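Local coordinates for fucolectin-related protein (Streptococcus pneumoniae, PDB 2WMF), which probably hydrolyses host blood-group carbohydrate antigens, acting as the catalytic module of a family 98 glycoside hydrolase, at residues Y366-G369 against R370-I373; P375-H378 against E379-K383; S495-D499 against A500-W504. All blocks are in the same frame, centred on the assembly; numbering follows the deposited sequence.

Interaction 1. Residues Y366-G369 against R370-I373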
loop_
_atom_site.group_PDB
_atom_site.type_symbol
_atom_site.label_atom_id
_atom_site.label_comp_id
_atom_site.label_asym_id
_atom_site.label_seq_id
_atom_site.Cartn_x
_atom_site.Cartn_y
_atom_site.Cartn_z
ATOM N N TYR A 366 -0.903 -9.194 7.858
ATOM C CA TYR A 366 -1.972 -9.813 8.653
ATOM C C TYR A 366 -1.747 -11.342 8.759
ATOM O O TYR A 366 -1.305 -11.968 7.811
ATOM C CB TYR A 366 -3.326 -9.556 8.007
ATOM C CG TYR A 366 -3.721 -8.098 8.115
ATOM C CD1 TYR A 366 -3.660 -7.443 9.351
ATOM C CD2 TYR A 366 -4.088 -7.344 6.986
ATOM C CE1 TYR A 366 -4.027 -6.105 9.471
ATOM C CE2 TYR A 366 -4.462 -5.999 7.109
ATOM C CZ TYR A 366 -4.436 -5.378 8.350
ATOM O OH TYR A 366 -4.818 -4.048 8.494
ATOM N N ASN A 367 -2.112 -11.944 9.883
ATOM C CA ASN A 367 -1.946 -13.399 9.997
ATOM C C ASN A 367 -3.101 -14.176 9.362
ATOM O O ASN A 367 -2.943 -15.280 8.887
ATOM C CB ASN A 367 -1.870 -13.779 11.445
ATOM C CG ASN A 367 -0.731 -13.094 12.155
ATOM O OD1 ASN A 367 0.414 -13.627 12.202
ATOM N ND2 ASN A 367 -1.000 -11.931 12.694
ATOM N N ASN A 368 -4.274 -13.552 9.403
ATOM C CA ASN A 368 -5.560 -14.209 9.114
ATOM C C ASN A 368 -6.367 -13.287 8.197
ATOM O O ASN A 368 -6.435 -12.080 8.480
ATOM C CB ASN A 368 -6.293 -14.392 10.468
ATOM C CG ASN A 368 -7.338 -15.464 10.460
ATOM O OD1 ASN A 368 -7.792 -15.922 9.412
ATOM N ND2 ASN A 368 -7.699 -15.924 11.679
ATOM N N GLY A 369 -7.067 -13.860 7.218
ATOM C CA GLY A 369 -7.977 -13.129 6.350
ATOM C C GLY A 369 -9.454 -13.331 6.648
ATOM O O GLY A 369 -10.276 -12.795 5.946
ATOM N N ARG A 370 -9.750 -14.110 7.698
ATOM C CA ARG A 370 -11.097 -14.537 8.072
ATOM C C ARG A 370 -12.095 -13.384 8.248
ATOM O O ARG A 370 -13.294 -13.548 7.997
ATOM C CB ARG A 370 -11.032 -15.376 9.363
ATOM C CG ARG A 370 -12.374 -15.919 9.838
ATOM C CD ARG A 370 -12.116 -16.896 10.966
ATOM N NE ARG A 370 -13.341 -17.389 11.569
ATOM C CZ ARG A 370 -13.383 -18.366 12.464
ATOM N NH1 ARG A 370 -12.248 -18.920 12.885
ATOM N NH2 ARG A 370 -14.535 -18.754 12.980
ATOM N N TYR A 371 -11.621 -12.249 8.754
ATOM C CA TYR A 371 -12.487 -11.123 9.132
ATOM C C TYR A 371 -12.291 -9.937 8.169
ATOM O O TYR A 371 -12.871 -8.884 8.378
ATOM C CB TYR A 371 -12.169 -10.666 10.575
ATOM C CG TYR A 371 -11.924 -11.819 11.536
ATOM C CD1 TYR A 371 -12.982 -12.452 12.193
ATOM C CD2 TYR A 371 -10.635 -12.311 11.749
ATOM C CE1 TYR A 371 -12.773 -13.549 13.033
ATOM C CE2 TYR A 371 -10.413 -13.423 12.599
ATOM C CZ TYR A 371 -11.471 -14.019 13.231
ATOM O OH TYR A 371 -11.187 -15.078 14.077
ATOM N N HIS A 372 -11.474 -10.115 7.132
ATOM C CA HIS A 372 -11.046 -9.016 6.279
ATOM C C HIS A 372 -10.390 -7.951 7.166
ATOM O O HIS A 372 -9.937 -8.274 8.251
ATOM C CB HIS A 372 -12.246 -8.444 5.495
ATOM C CG HIS A 372 -13.105 -9.503 4.877
ATOM N ND1 HIS A 372 -12.724 -10.178 3.740
ATOM C CD2 HIS A 372 -14.301 -10.022 5.252
ATOM C CE1 HIS A 372 -13.635 -11.099 3.456
ATOM N NE2 HIS A 372 -14.617 -11.013 4.342
ATOM N N ILE A 373 -10.347 -6.713 6.707
ATOM C CA ILE A 373 -10.129 -5.559 7.618
ATOM C C ILE A 373 -11.481 -5.284 8.319
ATOM O O ILE A 373 -12.511 -5.031 7.652
ATOM C CB ILE A 373 -9.671 -4.293 6.866
ATOM C CG1 ILE A 373 -8.220 -4.462 6.386
ATOM C CG2 ILE A 373 -9.801 -3.059 7.744
ATOM C CD1 ILE A 373 -7.812 -3.460 5.279
HETATM O O HOH W 1 -8.993 -11.013 8.808
HETATM O O HOH W 2 -9.455 -18.435 12.153
#
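A type I beta turn from Gly369 to His372, entered through an Asx turn at Asn368, reverses the chain in the loop between strands 337-340 and 376-377. The beta turn is closed by His372 N, which donates to Gly369 O at 3.2 Å. In the Asx turn, Arg370 N donates to Asn368 OD1 at 3.2 Å with an N-H...O angle of 155°, approaching from above the carboxamide plane rather than along a lone pair. Asn368 carries CG anti to its own N (chi1 -158°), and this sends the amide forward beside Arg370; the two side chains run in the same direction, with amide and guanidinium planes 64° apart. One water joins their ends, accepting from Asn368 ND2 at 3.1 Å and from Arg370 NH1 at 2.9 Å, and it lies in the guanidinium plane. Arg370 NE is held by Tyr414 O, while Tyr371 OH bonds to Asn411 OD1. The Asn368 amide also meets the Tyr371 ring, ND2 coming within 3.8 Å of CE2. A second water sits inside the bend: it accepts from Tyr371 N at 2.9 Å and donates to both Asn368 O and His372 O, so three backbone groups are tied together through one molecule. At the two ends of 366-373, Tyr366 and Ile373 both touch helix 219-231, where Tyr366 OH bonds to Asp223. Their side chains cross at about a right angle, with Ile373 CG1 lying 4.0 Å from Tyr366 OH and 4.1 Å from CE2.

Interaction 2. Residues P375-H378 against E379-K383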
loop_
_atom_site.group_PDB
_atom_site.type_symbol
_atom_site.label_atom_id
_atom_site.label_comp_id
_atom_site.label_asym_id
_atom_site.label_seq_id
_atom_site.Cartn_x
_atom_site.Cartn_y
_atom_site.Cartn_z
ATOM N N PRO A 375 -13.941 -2.948 9.872
ATOM C CA PRO A 375 -14.076 -1.482 9.896
ATOM C C PRO A 375 -14.232 -0.905 11.306
ATOM O O PRO A 375 -14.967 -1.476 12.159
ATOM C CB PRO A 375 -15.359 -1.239 9.071
ATOM C CG PRO A 375 -15.529 -2.475 8.234
ATOM C CD PRO A 375 -15.074 -3.574 9.157
ATOM N N VAL A 376 -13.523 0.200 11.545
ATOM C CA VAL A 376 -13.750 1.039 12.695
ATOM C C VAL A 376 -14.453 2.286 12.207
ATOM O O VAL A 376 -13.971 2.944 11.278
ATOM C CB VAL A 376 -12.436 1.392 13.460
ATOM C CG1 VAL A 376 -12.686 2.553 14.450
ATOM C CG2 VAL A 376 -11.935 0.196 14.197
ATOM N N ILE A 377 -15.617 2.557 12.797
ATOM C CA ILE A 377 -16.395 3.731 12.436
ATOM C C ILE A 377 -16.167 4.833 13.494
ATOM O O ILE A 377 -16.252 4.605 14.693
ATOM C CB ILE A 377 -17.907 3.402 12.321
ATOM C CG1 ILE A 377 -18.159 2.154 11.435
ATOM C CG2 ILE A 377 -18.688 4.652 11.751
ATOM C CD1 ILE A 377 -17.599 2.286 10.000
ATOM N N HIS A 378 -15.920 6.041 13.014
ATOM C CA HIS A 378 -15.573 7.181 13.870
ATOM C C HIS A 378 -16.773 7.630 14.716
ATOM O O HIS A 378 -17.954 7.468 14.320
ATOM C CB HIS A 378 -15.096 8.309 12.965
ATOM C CG HIS A 378 -14.414 9.423 13.690
ATOM N ND1 HIS A 378 -15.103 10.496 14.223
ATOM C CD2 HIS A 378 -13.097 9.657 13.909
ATOM C CE1 HIS A 378 -14.227 11.334 14.769
ATOM N NE2 HIS A 378 -12.996 10.851 14.574
ATOM N N GLU A 379 -16.490 8.206 15.883
ATOM C CA GLU A 379 -17.531 8.661 16.795
ATOM C C GLU A 379 -18.490 9.711 16.227
ATOM O O GLU A 379 -19.609 9.836 16.729
ATOM C CB GLU A 379 -16.884 9.227 18.075
ATOM C CG GLU A 379 -16.114 10.499 17.880
ATOM C CD GLU A 379 -15.073 10.720 18.962
ATOM O OE1 GLU A 379 -15.416 11.469 19.915
ATOM O OE2 GLU A 379 -13.959 10.175 18.854
ATOM N N LYS A 380 -18.040 10.455 15.221
ATOM C CA LYS A 380 -18.842 11.533 14.631
ATOM C C LYS A 380 -19.954 11.005 13.709
ATOM O O LYS A 380 -20.883 11.756 13.328
ATOM C CB LYS A 380 -17.936 12.521 13.905
ATOM C CG LYS A 380 -17.143 13.409 14.836
ATOM C CD LYS A 380 -18.047 14.480 15.524
ATOM C CE LYS A 380 -17.315 15.384 16.506
ATOM N NZ LYS A 380 -16.772 14.622 17.676
ATOM N N ILE A 381 -19.876 9.721 13.353
ATOM C CA ILE A 381 -20.954 9.011 12.649
ATOM C C ILE A 381 -21.960 8.486 13.689
ATOM O O ILE A 381 -21.611 7.704 14.573
ATOM C CB ILE A 381 -20.409 7.825 11.796
ATOM C CG1 ILE A 381 -19.307 8.291 10.821
ATOM C CG2 ILE A 381 -21.570 7.141 11.037
ATOM C CD1 ILE A 381 -19.730 9.375 9.792
ATOM N N ASP A 382 -23.216 8.905 13.600
ATOM C CA ASP A 382 -24.249 8.388 14.508
ATOM C C ASP A 382 -24.547 6.908 14.339
ATOM O O ASP A 382 -24.416 6.342 13.254
ATOM C CB ASP A 382 -25.575 9.155 14.337
ATOM C CG ASP A 382 -25.462 10.633 14.624
ATOM O OD1 ASP A 382 -24.407 11.124 15.123
ATOM O OD2 ASP A 382 -26.452 11.327 14.298
ATOM N N LYS A 383 -24.990 6.269 15.415
ATOM C CA LYS A 383 -25.293 4.854 15.355
ATOM C C LYS A 383 -26.388 4.554 14.331
ATOM O O LYS A 383 -26.313 3.555 13.617
ATOM C CB LYS A 383 -25.667 4.314 16.727
ATOM C CG LYS A 383 -25.391 2.795 16.884
ATOM C CD LYS A 383 -25.559 2.338 18.339
ATOM C CE LYS A 383 -25.285 0.832 18.540
ATOM N NZ LYS A 383 -25.135 0.505 20.035
#
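Directly after strand 376-377 the backbone folds into a type I beta turn from His378 to Ile381, closed by Ile381 N donating to His378 O at 3.1 Å. The His378 ring secures the same turn from the side-chain end: ND1 accepts from Lys380 N at 3.1 Å, a fairly straight bond (163°) whose donor is tilted 20° from the ring plane. Because His378 holds CG anti to its backbone N (chi1 -167°), the imidazole follows the chain forward and lies alongside Lys380, pointing the same way. The aliphatic parts of the next two residues meet His378 CE1, Lys380 CG at 3.6 Å and Glu379 CG at 3.7 Å. With ND1 acting as acceptor and NE2 bonded to Glu188 O, both ring nitrogens are engaged, which fits a proton on NE2. The Glu379 carboxylate forms a salt bridge with Arg345 NE. Ile377 CG2 also touches Ile381, at 3.6 Å from CB and 3.8 Å from CG1, an apolar contact between the last strand residue and the last turn residue. Strand 376-377 is an outer strand of the small three-stranded parallel sheet, next to 337-340, whose Trp340 packs against Ile377. The His378 ring rests on helix 184-192 at Met191 and Asn192, and the chain leaves through Asp382, the N-cap residue, into helix 383-389.

Interaction 3. Residues S495-D499 against A500-W504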
loop_
_atom_site.group_PDB
_atom_site.type_symbol
_atom_site.label_atom_id
_atom_site.label_comp_id
_atom_site.label_asym_id
_atom_site.label_seq_id
_atom_site.Cartn_x
_atom_site.Cartn_y
_atom_site.Cartn_z
ATOM N N SER A 495 31.804 -1.143 2.196
ATOM C CA SER A 495 32.417 -0.216 3.137
ATOM C C SER A 495 31.806 1.171 2.996
ATOM O O SER A 495 31.355 1.545 1.909
ATOM C CB SER A 495 33.921 -0.117 2.829
ATOM O OG SER A 495 34.579 -1.336 3.065
ATOM N N GLY A 496 31.815 1.931 4.086
ATOM C CA GLY A 496 31.315 3.303 4.046
ATOM C C GLY A 496 30.351 3.627 5.164
ATOM O O GLY A 496 29.789 2.739 5.791
ATOM N N ASN A 497 30.149 4.934 5.348
ATOM C CA ASN A 497 29.148 5.476 6.247
ATOM C C ASN A 497 27.865 5.713 5.439
ATOM O O ASN A 497 27.841 6.511 4.497
ATOM C CB ASN A 497 29.623 6.795 6.860
ATOM C CG ASN A 497 28.684 7.333 7.915
ATOM O OD1 ASN A 497 27.736 6.673 8.361
ATOM N ND2 ASN A 497 28.971 8.568 8.353
ATOM N N PHE A 498 26.811 5.009 5.820
ATOM C CA PHE A 498 25.470 5.194 5.233
ATOM C C PHE A 498 24.439 5.536 6.313
ATOM O O PHE A 498 23.243 5.318 6.126
ATOM C CB PHE A 498 25.026 3.947 4.449
ATOM C CG PHE A 498 25.937 3.603 3.332
ATOM C CD1 PHE A 498 25.951 4.382 2.180
ATOM C CD2 PHE A 498 26.896 2.593 3.469
ATOM C CE1 PHE A 498 26.836 4.099 1.146
ATOM C CE2 PHE A 498 27.774 2.289 2.406
ATOM C CZ PHE A 498 27.752 3.049 1.276
ATOM N N ASP A 499 24.879 6.113 7.432
ATOM C CA ASP A 499 23.947 6.457 8.512
ATOM C C ASP A 499 22.849 7.411 8.024
ATOM O O ASP A 499 23.089 8.255 7.139
ATOM C CB ASP A 499 24.695 7.093 9.658
ATOM C CG ASP A 499 25.522 6.088 10.456
ATOM O OD1 ASP A 499 26.131 6.580 11.449
ATOM O OD2 ASP A 499 25.566 4.864 10.116
ATOM N N ALA A 500 21.653 7.239 8.583
ATOM C CA ALA A 500 20.481 8.061 8.246
ATOM C C ALA A 500 20.705 9.539 8.569
ATOM O O ALA A 500 20.041 10.406 7.993
ATOM C CB ALA A 500 19.225 7.524 8.962
ATOM N N SER A 501 21.708 9.847 9.402
ATOM C CA SER A 501 22.089 11.251 9.594
ATOM C C SER A 501 22.616 11.888 8.280
ATOM O O SER A 501 22.720 13.121 8.191
ATOM C CB SER A 501 23.111 11.413 10.706
ATOM O OG SER A 501 24.315 10.833 10.315
ATOM N N LYS A 502 22.932 11.052 7.279
ATOM C CA LYS A 502 23.374 11.543 5.980
ATOM C C LYS A 502 22.265 11.520 4.918
ATOM O O LYS A 502 22.556 11.656 3.714
ATOM C CB LYS A 502 24.566 10.726 5.487
ATOM C CG LYS A 502 25.739 10.641 6.456
ATOM C CD LYS A 502 26.249 11.986 6.843
ATOM C CE LYS A 502 27.516 11.863 7.715
ATOM N NZ LYS A 502 27.771 13.233 8.284
ATOM N N SER A 503 21.015 11.336 5.355
ATOM C CA SER A 503 19.862 11.568 4.470
ATOM C C SER A 503 19.996 12.972 3.855
ATOM O O SER A 503 20.385 13.929 4.549
ATOM C CB SER A 503 18.527 11.525 5.228
ATOM O OG SER A 503 18.231 10.265 5.760
ATOM N N TRP A 504 19.721 13.098 2.560
ATOM C CA TRP A 504 19.767 14.381 1.867
ATOM C C TRP A 504 21.218 14.918 1.707
ATOM O O TRP A 504 21.389 16.067 1.286
ATOM C CB TRP A 504 18.839 15.464 2.463
ATOM C CG TRP A 504 17.436 15.015 2.717
ATOM C CD1 TRP A 504 16.822 14.938 3.925
ATOM C CD2 TRP A 504 16.483 14.543 1.754
ATOM N NE1 TRP A 504 15.561 14.469 3.783
ATOM C CE2 TRP A 504 15.317 14.205 2.465
ATOM C CE3 TRP A 504 16.492 14.398 0.366
ATOM C CZ2 TRP A 504 14.152 13.708 1.828
ATOM C CZ3 TRP A 504 15.335 13.927 -0.264
ATOM C CH2 TRP A 504 14.194 13.577 0.467
HETATM O O HOH W 3 27.439 9.529 10.725
#
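Asp499 O accepts a hydrogen bond from Lys502 N at 2.8 Å, with an N-H...O angle of 159°, and lies 3.3 Å from Lys502 CB. The lysine chain bends at chi2 (-57°), and its CE passes 3.7 Å from Asn497 ND2, the two side chains crossing at about a right angle. That amide nitrogen also donates to a water at 3.0 Å, which reaches Asp499 OD1 and Ser501 OG by weak bonds. The other end of the amide makes an Asx turn: Asn497 OD1 accepts from Asp499 N at 3.1 Å, just ahead of the short 3-10 segment 500-501. From within that segment, Ala500 O accepts twice from Ser503, from N at 3.0 Å and from OG at 2.9 Å, the hydroxyl arriving in the carbonyl plane on a lone pair. Further out, the Phe498 side chain is buried against Glu510 and Leu511 of helix 506-517, while Ala500 packs on Trp245 and Trp248 of helix 245-249. Beyond the turn, Trp504 N bonds to Glu508 OE1, and the indole meets the rings of Trp54 and Trp55.

All three interactions are tight local turns in the C-terminal family region. Interactions 1 and 2 adjoin in sequence, their centres about 21 Å apart: interaction 1 lies in the loop leading to strand 376-377, and interaction 2 takes in that strand and the turn after it; both stretches also have residues touching helix 219-231. Interaction 2 is buried and turns on a histidine whose two nitrogens are both bonded to protein. Interaction 1 is only partly buried and uses two waters to complete its bonding. Interaction 3, about 38 and 44 Å from the centres of the others, is a surface turn ahead of helix 506-517. Like interaction 1 it contains an Asx turn, but two of its water's bonds are weak, and its apolar side chains touch helices 506-517 and 245-249.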